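PDB 3WGY: meso-diaminopimelate dehydrogenase, which catalyses, in its natural form, the reversible, NADP-dependent oxidative deamination of meso-2,6-diaminopimelate, and here carries a bound 2-oxo-4-methylpentanoic acid. Local coordinates for residues M82-F87 with E104-I109; S137-G142 with Q265-N270; R161-V166 with Q216-M221. The protein carries 6 engineered substitutions. One frame throughout, in Å; residues are numbered along the deposited sequence.

Contact 1: M82-F87 with E104-I109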
loop_
_atom_site.group_PDB
_atom_site.type_symbol
_atom_site.label_atom_id
_atom_site.label_comp_id
_atom_site.label_asym_id
_atom_site.label_seq_id
_atom_site.Cartn_x
_atom_site.Cartn_y
_atom_site.Cartn_z
ATOM N N MET B 82 -14.659 17.748 21.483
ATOM C CA MET B 82 -14.276 18.848 22.352
ATOM C C MET B 82 -12.938 19.464 21.959
ATOM O O MET B 82 -12.746 20.676 22.092
ATOM C CB MET B 82 -14.222 18.380 23.806
ATOM C CG MET B 82 -15.505 17.712 24.299
ATOM S SD MET B 82 -17.039 18.575 23.833
ATOM C CE MET B 82 -16.809 20.183 24.628
ATOM N N ILE B 83 -12.010 18.639 21.477
ATOM C CA ILE B 83 -10.695 19.130 21.067
ATOM C C ILE B 83 -10.750 19.728 19.661
ATOM O O ILE B 83 -10.031 20.679 19.354
ATOM C CB ILE B 83 -9.634 18.001 21.028
ATOM C CG1 ILE B 83 -9.791 17.070 22.230
ATOM C CG2 ILE B 83 -8.231 18.616 20.996
ATOM C CD1 ILE B 83 -9.623 17.731 23.569
ATOM N N ALA B 84 -11.595 19.155 18.810
ATOM C CA ALA B 84 -11.726 19.613 17.429
ATOM C C ALA B 84 -12.128 21.078 17.310
ATOM O O ALA B 84 -11.746 21.750 16.353
ATOM C CB ALA B 84 -12.726 18.738 16.678
ATOM N N SER B 85 -12.903 21.570 18.272
ATOM C CA SER B 85 -13.342 22.961 18.251
ATOM C C SER B 85 -12.209 23.904 18.599
ATOM O O SER B 85 -12.362 25.121 18.517
ATOM C CB SER B 85 -14.481 23.184 19.247
ATOM O OG SER B 85 -15.658 22.508 18.846
ATOM N N GLN B 86 -11.066 23.349 18.976
ATOM C CA GLN B 86 -9.942 24.182 19.369
ATOM C C GLN B 86 -8.642 23.871 18.649
ATOM O O GLN B 86 -7.755 24.722 18.584
ATOM C CB GLN B 86 -9.728 24.053 20.876
ATOM C CG GLN B 86 -10.969 24.367 21.694
ATOM C CD GLN B 86 -10.823 23.990 23.155
ATOM O OE1 GLN B 86 -10.671 22.814 23.495
ATOM N NE2 GLN B 86 -10.869 24.989 24.030
ATOM N N PHE B 87 -8.513 22.658 18.120
ATOM C CA PHE B 87 -7.286 22.287 17.418
ATOM C C PHE B 87 -7.583 21.407 16.222
ATOM O O PHE B 87 -8.695 20.908 16.067
ATOM C CB PHE B 87 -6.332 21.503 18.333
ATOM C CG PHE B 87 -6.050 22.167 19.654
ATOM C CD1 PHE B 87 -6.982 22.127 20.682
ATOM C CD2 PHE B 87 -4.842 22.822 19.873
ATOM C CE1 PHE B 87 -6.716 22.733 21.914
ATOM C CE2 PHE B 87 -4.569 23.428 21.098
ATOM C CZ PHE B 87 -5.509 23.383 22.120
ATOM N N GLU B 104 -19.382 12.485 10.663
ATOM C CA GLU B 104 -20.317 13.606 10.648
ATOM C C GLU B 104 -20.096 14.540 11.830
ATOM O O GLU B 104 -19.976 15.753 11.653
ATOM C CB GLU B 104 -21.763 13.101 10.666
ATOM C CG GLU B 104 -22.191 12.380 9.401
ATOM C CD GLU B 104 -22.037 13.238 8.155
ATOM O OE1 GLU B 104 -22.627 14.341 8.107
ATOM O OE2 GLU B 104 -21.326 12.804 7.222
ATOM N N ARG B 105 -20.034 13.968 13.032
ATOM C CA ARG B 105 -19.838 14.748 14.253
ATOM C C ARG B 105 -18.585 15.614 14.163
ATOM O O ARG B 105 -18.630 16.831 14.376
ATOM C CB ARG B 105 -19.729 13.816 15.471
ATOM C CG ARG B 105 -19.509 14.539 16.809
ATOM C CD ARG B 105 -20.791 14.589 17.651
ATOM N NE ARG B 105 -20.912 15.822 18.435
ATOM C CZ ARG B 105 -20.490 15.983 19.687
ATOM N NH1 ARG B 105 -19.907 14.983 20.340
ATOM N NH2 ARG B 105 -20.652 17.156 20.290
ATOM N N MET B 106 -17.462 14.978 13.849
ATOM C CA MET B 106 -16.196 15.690 13.746
ATOM C C MET B 106 -16.171 16.682 12.586
ATOM O O MET B 106 -15.515 17.720 12.669
ATOM C CB MET B 106 -15.050 14.692 13.593
ATOM C CG MET B 106 -14.879 13.762 14.776
ATOM S SD MET B 106 -14.398 14.645 16.258
ATOM C CE MET B 106 -12.646 14.865 16.008
ATOM N N ASP B 107 -16.883 16.358 11.510
ATOM C CA ASP B 107 -16.929 17.225 10.335
ATOM C C ASP B 107 -17.601 18.553 10.669
ATOM O O ASP B 107 -17.082 19.621 10.342
ATOM C CB ASP B 107 -17.673 16.528 9.190
ATOM C CG ASP B 107 -17.555 17.281 7.874
ATOM O OD1 ASP B 107 -16.434 17.720 7.534
ATOM O OD2 ASP B 107 -18.580 17.426 7.171
ATOM N N GLU B 108 -18.753 18.483 11.327
ATOM C CA GLU B 108 -19.480 19.686 11.713
ATOM C C GLU B 108 -18.616 20.573 12.606
ATOM O O GLU B 108 -18.385 21.742 12.304
ATOM C CB GLU B 108 -20.767 19.314 12.455
ATOM C CG GLU B 108 -20.967 20.065 13.771
ATOM C CD GLU B 108 -22.267 19.711 14.456
ATOM O OE1 GLU B 108 -23.335 20.053 13.903
ATOM O OE2 GLU B 108 -22.221 19.088 15.541
ATOM N N ILE B 109 -18.140 19.999 13.706
ATOM C CA ILE B 109 -17.312 20.720 14.662
ATOM C C ILE B 109 -16.051 21.290 14.029
ATOM O O ILE B 109 -15.670 22.425 14.313
ATOM C CB ILE B 109 -16.918 19.799 15.826
ATOM C CG1 ILE B 109 -18.185 19.275 16.510
ATOM C CG2 ILE B 109 -16.046 20.554 16.810
ATOM C CD1 ILE B 109 -18.007 17.953 17.218
HETATM O O HOH W 1 -16.664 23.997 16.191
#
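Ala84 offers a single methyl group to the segment 104-109 of helix 99-113, and Met106 and Ile109, three residues apart on that helix, both reach it. On the Ala84 side, Ile83 O accepts from both Gln86 N, at 2.9 Å, and Phe87 N, at 2.8 Å, and lies in the plane of the Phe87 ring at its edge.

Along the second segment, Arg105 is the first residue to matter here. It makes no direct contact with 82-87, but Ile109 CD1 lies 3.6 Å above one face of its guanidinium, displaced toward the rim; Pro81 packs against the same arginine.

Met106 follows. Its chain is bent about the CB-CG and CG-SD bonds (chi2 -65°, chi3 -80°), and this folding brings the terminal methyl round to the partner segment, where Met106 CE touches Ala84 CB at 3.9 Å. The same side chain also rests on Thr89 of the strand 88-90, so it touches both helix 80-84 and the sheet. The arrangement belongs to a Rossmann-type domain: 88-90 and 116-118 are neighbouring strands of a parallel sheet, the helix 99-113 makes the beta-alpha-beta crossover between them, and the shorter helix 80-84 lies on the connection from strand 65-68 into 88-90. Asp107 OD1 accepts a hydrogen bond from Ala302 N, which ties the helix to strand 301-303.

At Ile109 the helix comes closest to the other backbone, with Ile109 CA 5.8 Å from Ser85 CA. The branch methyl CG2 stands opposite the backbone N (CG1 at chi1 -59°) and leads across the gap, meeting Ala84 CB at 3.8 Å. A water donates to Ile109 O at 2.6 Å; its bond to Ser85 OG, at 3.2 Å, is less certain, because that oxygen is modelled too close to Ile109 CG2.

Contact 2: S137-G142 with Q265-N270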
loop_
_atom_site.group_PDB
_atom_site.type_symbol
_atom_site.label_atom_id
_atom_site.label_comp_id
_atom_site.label_asym_id
_atom_site.label_seq_id
_atom_site.Cartn_x
_atom_site.Cartn_y
_atom_site.Cartn_z
ATOM N N SER B 137 -10.062 -1.288 -6.136
ATOM C CA SER B 137 -10.029 -0.262 -7.175
ATOM C C SER B 137 -9.212 -0.749 -8.359
ATOM O O SER B 137 -9.608 -0.580 -9.511
ATOM C CB SER B 137 -9.419 1.033 -6.643
ATOM O OG SER B 137 -10.292 1.657 -5.725
ATOM N N ILE B 138 -8.069 -1.353 -8.065
ATOM C CA ILE B 138 -7.190 -1.873 -9.099
ATOM C C ILE B 138 -7.774 -3.130 -9.761
ATOM O O ILE B 138 -7.686 -3.307 -10.981
ATOM C CB ILE B 138 -5.795 -2.223 -8.511
ATOM C CG1 ILE B 138 -5.138 -0.980 -7.893
ATOM C CG2 ILE B 138 -4.932 -2.829 -9.582
ATOM C CD1 ILE B 138 -5.067 0.219 -8.799
ATOM N N LEU B 139 -8.373 -3.999 -8.955
ATOM C CA LEU B 139 -8.959 -5.237 -9.464
ATOM C C LEU B 139 -10.442 -5.278 -9.089
ATOM O O LEU B 139 -10.835 -5.964 -8.154
ATOM C CB LEU B 139 -8.220 -6.438 -8.861
ATOM C CG LEU B 139 -6.729 -6.565 -9.206
ATOM C CD1 LEU B 139 -6.075 -7.664 -8.359
ATOM C CD2 LEU B 139 -6.578 -6.859 -10.701
ATOM N N PRO B 140 -11.281 -4.540 -9.832
ATOM C CA PRO B 140 -12.728 -4.456 -9.606
ATOM C C PRO B 140 -13.444 -5.792 -9.544
ATOM O O PRO B 140 -14.481 -5.916 -8.890
ATOM C CB PRO B 140 -13.204 -3.584 -10.766
ATOM C CG PRO B 140 -12.223 -3.906 -11.844
ATOM C CD PRO B 140 -10.918 -3.885 -11.101
ATOM N N LYS B 141 -12.900 -6.783 -10.233
ATOM C CA LYS B 141 -13.480 -8.116 -10.233
ATOM C C LYS B 141 -12.550 -9.013 -9.421
ATOM O O LYS B 141 -11.410 -9.270 -9.804
ATOM C CB LYS B 141 -13.620 -8.642 -11.663
ATOM C CG LYS B 141 -14.432 -7.738 -12.584
ATOM C CD LYS B 141 -15.839 -7.500 -12.053
ATOM C CE LYS B 141 -16.638 -6.613 -13.001
ATOM N NZ LYS B 141 -18.047 -6.425 -12.549
ATOM N N GLY B 142 -13.042 -9.471 -8.282
ATOM C CA GLY B 142 -12.242 -10.319 -7.422
ATOM C C GLY B 142 -12.767 -10.255 -6.003
ATOM O O GLY B 142 -13.848 -9.707 -5.765
ATOM N N GLN B 265 -4.557 -12.627 -10.517
ATOM C CA GLN B 265 -3.755 -11.492 -10.077
ATOM C C GLN B 265 -3.976 -11.317 -8.578
ATOM O O GLN B 265 -5.108 -11.148 -8.132
ATOM C CB GLN B 265 -4.185 -10.230 -10.823
ATOM C CG GLN B 265 -4.433 -10.449 -12.314
ATOM C CD GLN B 265 -3.166 -10.422 -13.161
ATOM O OE1 GLN B 265 -2.227 -11.192 -12.938
ATOM N NE2 GLN B 265 -3.144 -9.535 -14.150
ATOM N N VAL B 266 -2.900 -11.365 -7.799
ATOM C CA VAL B 266 -3.031 -11.223 -6.354
ATOM C C VAL B 266 -2.163 -10.125 -5.754
ATOM O O VAL B 266 -0.954 -10.060 -6.003
ATOM C CB VAL B 266 -2.691 -12.548 -5.621
ATOM C CG1 VAL B 266 -2.964 -12.396 -4.125
ATOM C CG2 VAL B 266 -3.502 -13.704 -6.208
ATOM N N MET B 267 -2.801 -9.284 -4.948
ATOM C CA MET B 267 -2.161 -8.185 -4.240
ATOM C C MET B 267 -2.264 -8.496 -2.750
ATOM O O MET B 267 -3.294 -8.998 -2.266
ATOM C CB MET B 267 -2.889 -6.874 -4.516
ATOM C CG MET B 267 -2.969 -6.491 -5.988
ATOM S SD MET B 267 -4.237 -5.214 -6.248
ATOM C CE MET B 267 -3.544 -3.862 -5.335
ATOM N N GLU B 268 -1.206 -8.202 -2.013
ATOM C CA GLU B 268 -1.210 -8.459 -0.587
ATOM C C GLU B 268 -0.467 -7.386 0.188
ATOM O O GLU B 268 0.557 -6.880 -0.261
ATOM C CB GLU B 268 -0.579 -9.840 -0.294
ATOM C CG GLU B 268 -0.390 -10.126 1.189
ATOM C CD GLU B 268 0.108 -11.540 1.504
ATOM O OE1 GLU B 268 0.487 -11.774 2.670
ATOM O OE2 GLU B 268 0.116 -12.414 0.614
ATOM N N PHE B 269 -1.017 -7.018 1.338
ATOM C CA PHE B 269 -0.380 -6.061 2.230
ATOM C C PHE B 269 -0.476 -6.741 3.586
ATOM O O PHE B 269 -1.528 -7.283 3.931
ATOM C CB PHE B 269 -1.139 -4.733 2.283
ATOM C CG PHE B 269 -0.539 -3.729 3.237
ATOM C CD1 PHE B 269 0.569 -2.967 2.868
ATOM C CD2 PHE B 269 -1.065 -3.566 4.511
ATOM C CE1 PHE B 269 1.141 -2.052 3.765
ATOM C CE2 PHE B 269 -0.504 -2.661 5.411
ATOM C CZ PHE B 269 0.603 -1.900 5.035
ATOM N N ASN B 270 0.606 -6.748 4.347
ATOM C CA ASN B 270 0.545 -7.366 5.662
ATOM C C ASN B 270 1.498 -6.680 6.617
ATOM O O ASN B 270 2.439 -6.008 6.195
ATOM C CB ASN B 270 0.822 -8.881 5.581
ATOM C CG ASN B 270 2.247 -9.200 5.203
ATOM O OD1 ASN B 270 3.184 -8.744 5.849
ATOM N ND2 ASN B 270 2.418 -10.001 4.162
#
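Leu139 and Met267 slant across one another, and the leucine branch CD1 does most of the touching: Leu139 CD1 is 3.7 Å from Met267 SD. The same methyl rests on the strand backbone, 3.6 Å from Gln265 O, while the side chains of Leu139 and Gln265 run at about a right angle, Leu139 CD1 lying 4.0 Å from Gln265 CB. Ile138, the last helical residue, also crosses Met267 nearly perpendicularly, with Ile138 CB 4.1 Å from Met267 SD. The methionine is extended as far as its sulfur and then bends (chi3 65°), which swings its CE to 4.2 Å from Ile138 CG1. Thus the end of helix 123-138, and the residue by which the chain leaves it, sit against strand 264-273, outermost within this chain in a three-stranded antiparallel sheet. That strand pairs antiparallel with one of the second subunit, making one sheet continuous across the dimer. The Gln265 amide turns away to bond Ser275 O of that subunit, and Leu139 O is bonded by Arg255. With no hydrogen bond joining the two segments, their attachment rests on dispersion between buried aliphatic groups and a polarisable sulfur, while the Gln265 amide and Leu139 O are bonded away from the contact.

Contact 3: R161-V166 with Q216-M221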
loop_
_atom_site.group_PDB
_atom_site.type_symbol
_atom_site.label_atom_id
_atom_site.label_comp_id
_atom_site.label_asym_id
_atom_site.label_seq_id
_atom_site.Cartn_x
_atom_site.Cartn_y
_atom_site.Cartn_z
ATOM N N ARG B 161 -11.362 -15.556 31.806
ATOM C CA ARG B 161 -11.270 -15.406 33.254
ATOM C C ARG B 161 -12.594 -15.657 33.978
ATOM O O ARG B 161 -12.612 -15.909 35.179
ATOM C CB ARG B 161 -10.751 -14.013 33.611
ATOM C CG ARG B 161 -9.328 -13.722 33.165
ATOM C CD ARG B 161 -8.785 -12.505 33.908
ATOM N NE ARG B 161 -7.417 -12.184 33.523
ATOM C CZ ARG B 161 -7.081 -11.526 32.418
ATOM N NH1 ARG B 161 -8.021 -11.106 31.577
ATOM N NH2 ARG B 161 -5.801 -11.294 32.153
ATOM N N ARG B 162 -13.699 -15.581 33.248
ATOM C CA ARG B 162 -15.014 -15.820 33.834
ATOM C C ARG B 162 -15.293 -17.315 34.010
ATOM O O ARG B 162 -16.161 -17.707 34.793
ATOM C CB ARG B 162 -16.106 -15.211 32.947
ATOM C CG ARG B 162 -16.422 -13.751 33.232
ATOM C CD ARG B 162 -17.254 -13.159 32.108
ATOM N NE ARG B 162 -16.568 -12.029 31.491
ATOM C CZ ARG B 162 -16.647 -11.712 30.203
ATOM N NH1 ARG B 162 -17.385 -12.444 29.376
ATOM N NH2 ARG B 162 -15.987 -10.656 29.744
ATOM N N VAL B 163 -14.552 -18.145 33.281
ATOM C CA VAL B 163 -14.733 -19.595 33.339
ATOM C C VAL B 163 -14.287 -20.204 34.662
ATOM O O VAL B 163 -13.199 -19.912 35.165
ATOM C CB VAL B 163 -13.992 -20.288 32.169
ATOM C CG1 VAL B 163 -14.030 -21.809 32.331
ATOM C CG2 VAL B 163 -14.637 -19.876 30.852
ATOM N N GLN B 164 -15.141 -21.060 35.216
ATOM C CA GLN B 164 -14.866 -21.719 36.487
ATOM C C GLN B 164 -13.567 -22.502 36.389
ATOM O O GLN B 164 -13.360 -23.263 35.441
ATOM C CB GLN B 164 -16.021 -22.665 36.848
ATOM C CG GLN B 164 -17.389 -21.984 36.937
ATOM C CD GLN B 164 -17.627 -21.276 38.268
ATOM O OE1 GLN B 164 -18.505 -20.415 38.382
ATOM N NE2 GLN B 164 -16.856 -21.652 39.286
ATOM N N GLY B 165 -12.683 -22.303 37.362
ATOM C CA GLY B 165 -11.419 -23.016 37.365
ATOM C C GLY B 165 -10.257 -22.266 36.739
ATOM O O GLY B 165 -9.111 -22.705 36.832
ATOM N N VAL B 166 -10.548 -21.137 36.098
ATOM C CA VAL B 166 -9.514 -20.327 35.457
ATOM C C VAL B 166 -9.011 -19.200 36.357
ATOM O O VAL B 166 -9.747 -18.263 36.649
ATOM C CB VAL B 166 -10.035 -19.695 34.145
ATOM C CG1 VAL B 166 -9.020 -18.684 33.608
ATOM C CG2 VAL B 166 -10.298 -20.786 33.114
ATOM N N GLN B 216 -13.468 -27.310 27.700
ATOM C CA GLN B 216 -14.743 -27.386 27.008
ATOM C C GLN B 216 -15.647 -26.195 27.308
ATOM O O GLN B 216 -16.493 -25.834 26.489
ATOM C CB GLN B 216 -15.430 -28.715 27.339
ATOM C CG GLN B 216 -14.581 -29.927 26.945
ATOM C CD GLN B 216 -14.207 -29.929 25.466
ATOM O OE1 GLN B 216 -15.073 -29.989 24.595
ATOM N NE2 GLN B 216 -12.913 -29.862 25.183
ATOM N N ASP B 217 -15.472 -25.574 28.469
ATOM C CA ASP B 217 -16.270 -24.403 28.802
ATOM C C ASP B 217 -15.818 -23.235 27.926
ATOM O O ASP B 217 -16.620 -22.386 27.531
ATOM C CB ASP B 217 -16.096 -24.040 30.273
ATOM C CG ASP B 217 -16.784 -25.025 31.188
ATOM O OD1 ASP B 217 -17.318 -26.031 30.670
ATOM O OD2 ASP B 217 -16.789 -24.800 32.412
ATOM N N ILE B 218 -14.525 -23.203 27.624
ATOM C CA ILE B 218 -13.964 -22.152 26.790
ATOM C C ILE B 218 -14.364 -22.375 25.337
ATOM O O ILE B 218 -14.885 -21.472 24.681
ATOM C CB ILE B 218 -12.415 -22.116 26.906
ATOM C CG1 ILE B 218 -12.011 -21.591 28.285
ATOM C CG2 ILE B 218 -11.824 -21.214 25.828
ATOM C CD1 ILE B 218 -10.519 -21.600 28.548
ATOM N N LYS B 219 -14.133 -23.587 24.845
ATOM C CA LYS B 219 -14.456 -23.932 23.468
ATOM C C LYS B 219 -15.927 -23.738 23.082
ATOM O O LYS B 219 -16.231 -23.219 22.004
ATOM C CB LYS B 219 -14.052 -25.378 23.180
ATOM C CG LYS B 219 -12.560 -25.638 23.215
ATOM C CD LYS B 219 -12.252 -26.963 22.542
ATOM C CE LYS B 219 -10.767 -27.263 22.532
ATOM N NZ LYS B 219 -10.411 -28.267 21.490
ATOM N N THR B 220 -16.841 -24.151 23.954
ATOM C CA THR B 220 -18.266 -24.026 23.656
ATOM C C THR B 220 -18.864 -22.677 24.040
ATOM O O THR B 220 -20.069 -22.478 23.911
ATOM C CB THR B 220 -19.087 -25.125 24.367
ATOM O OG1 THR B 220 -19.000 -24.941 25.786
ATOM C CG2 THR B 220 -18.561 -26.503 24.007
ATOM N N MET B 221 -18.032 -21.752 24.511
ATOM C CA MET B 221 -18.523 -20.437 24.913
ATOM C C MET B 221 -19.103 -19.655 23.743
ATOM O O MET B 221 -18.407 -19.361 22.771
ATOM C CB MET B 221 -17.409 -19.616 25.553
ATOM C CG MET B 221 -17.905 -18.307 26.137
ATOM S SD MET B 221 -16.576 -17.328 26.815
ATOM C CE MET B 221 -16.318 -18.158 28.381
HETATM O O HOH W 2 -14.535 -25.140 33.979
#
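Val163 makes every direct side-chain contact here, one methyl in a tight part and the other on a looser outer side. In the tight part, Val163 CG2 is pressed by the terminal methyl of Met221, only 3.4 Å from Met221 CE, closer than the usual van der Waals separation of two carbons. The methionine reaches so far because its chain is extended through its first two torsions and bends only at the third (chi3 -79°). The same valine methyl lies 4.1 Å from Ile218 CG1, the two side chains crossing at about a right angle. Ile218 continues inward onto Cys201 and Val203 of strand 197-205 and onto Ile160 of helix 154-162, and so joins the hydrophobic layer between sheet and helices.

The outer side is different. Val163 CG1, set opposite the backbone N (chi1 173°), packs on Asp217 CB at 3.7 Å and stands 4.1 Å from Asp217 OD2. Beyond this thin margin a water donates to Gln164 O at 2.7 Å and to Asp217 OD2 at 2.8 Å, spanning the gap between turn and helix.

Residues 163-166 form a type II beta turn, Gly165 taking its third position with a positive phi, and the turn leads from helix 154-162 into strand 166-175. Across from it, helix 211-219 finishes near Thr220, whose OG1 donates to Gln216 O at 2.8 Å; the Thr220 backbone N donates to that same oxygen.

The direct contacts between turn and helix are therefore van der Waals contacts, with no hydrogen bond across. The Asp217 carboxylate contributes its polar link through solvent, and the water that donates to it would probably screen part of its negative charge.

How the contacts relate
The three contacts are well separated in space: the centre of contact 1 lies 35 Å from that of contact 2 and 43 Å from that of contact 3, and contacts 2 and 3 are 40 Å apart centre to centre. Contact 1 belongs to the Rossmann-type domain; the other two belong to the C-terminal part characteristic of diaminopimelate dehydrogenases, where 161-166 and 216-221 both lie in the chain between 137-142 and 265-270. Contact 2 adjoins the subunit interface. Contact 3 is related to the bound 2-oxo-4-methylpentanoic acid through helix 154-162, whose first turn includes the pocket residues Leu154, an engineered substitution, Gly155 and His156; the Met221 side chain is about 11 Å from the ligand.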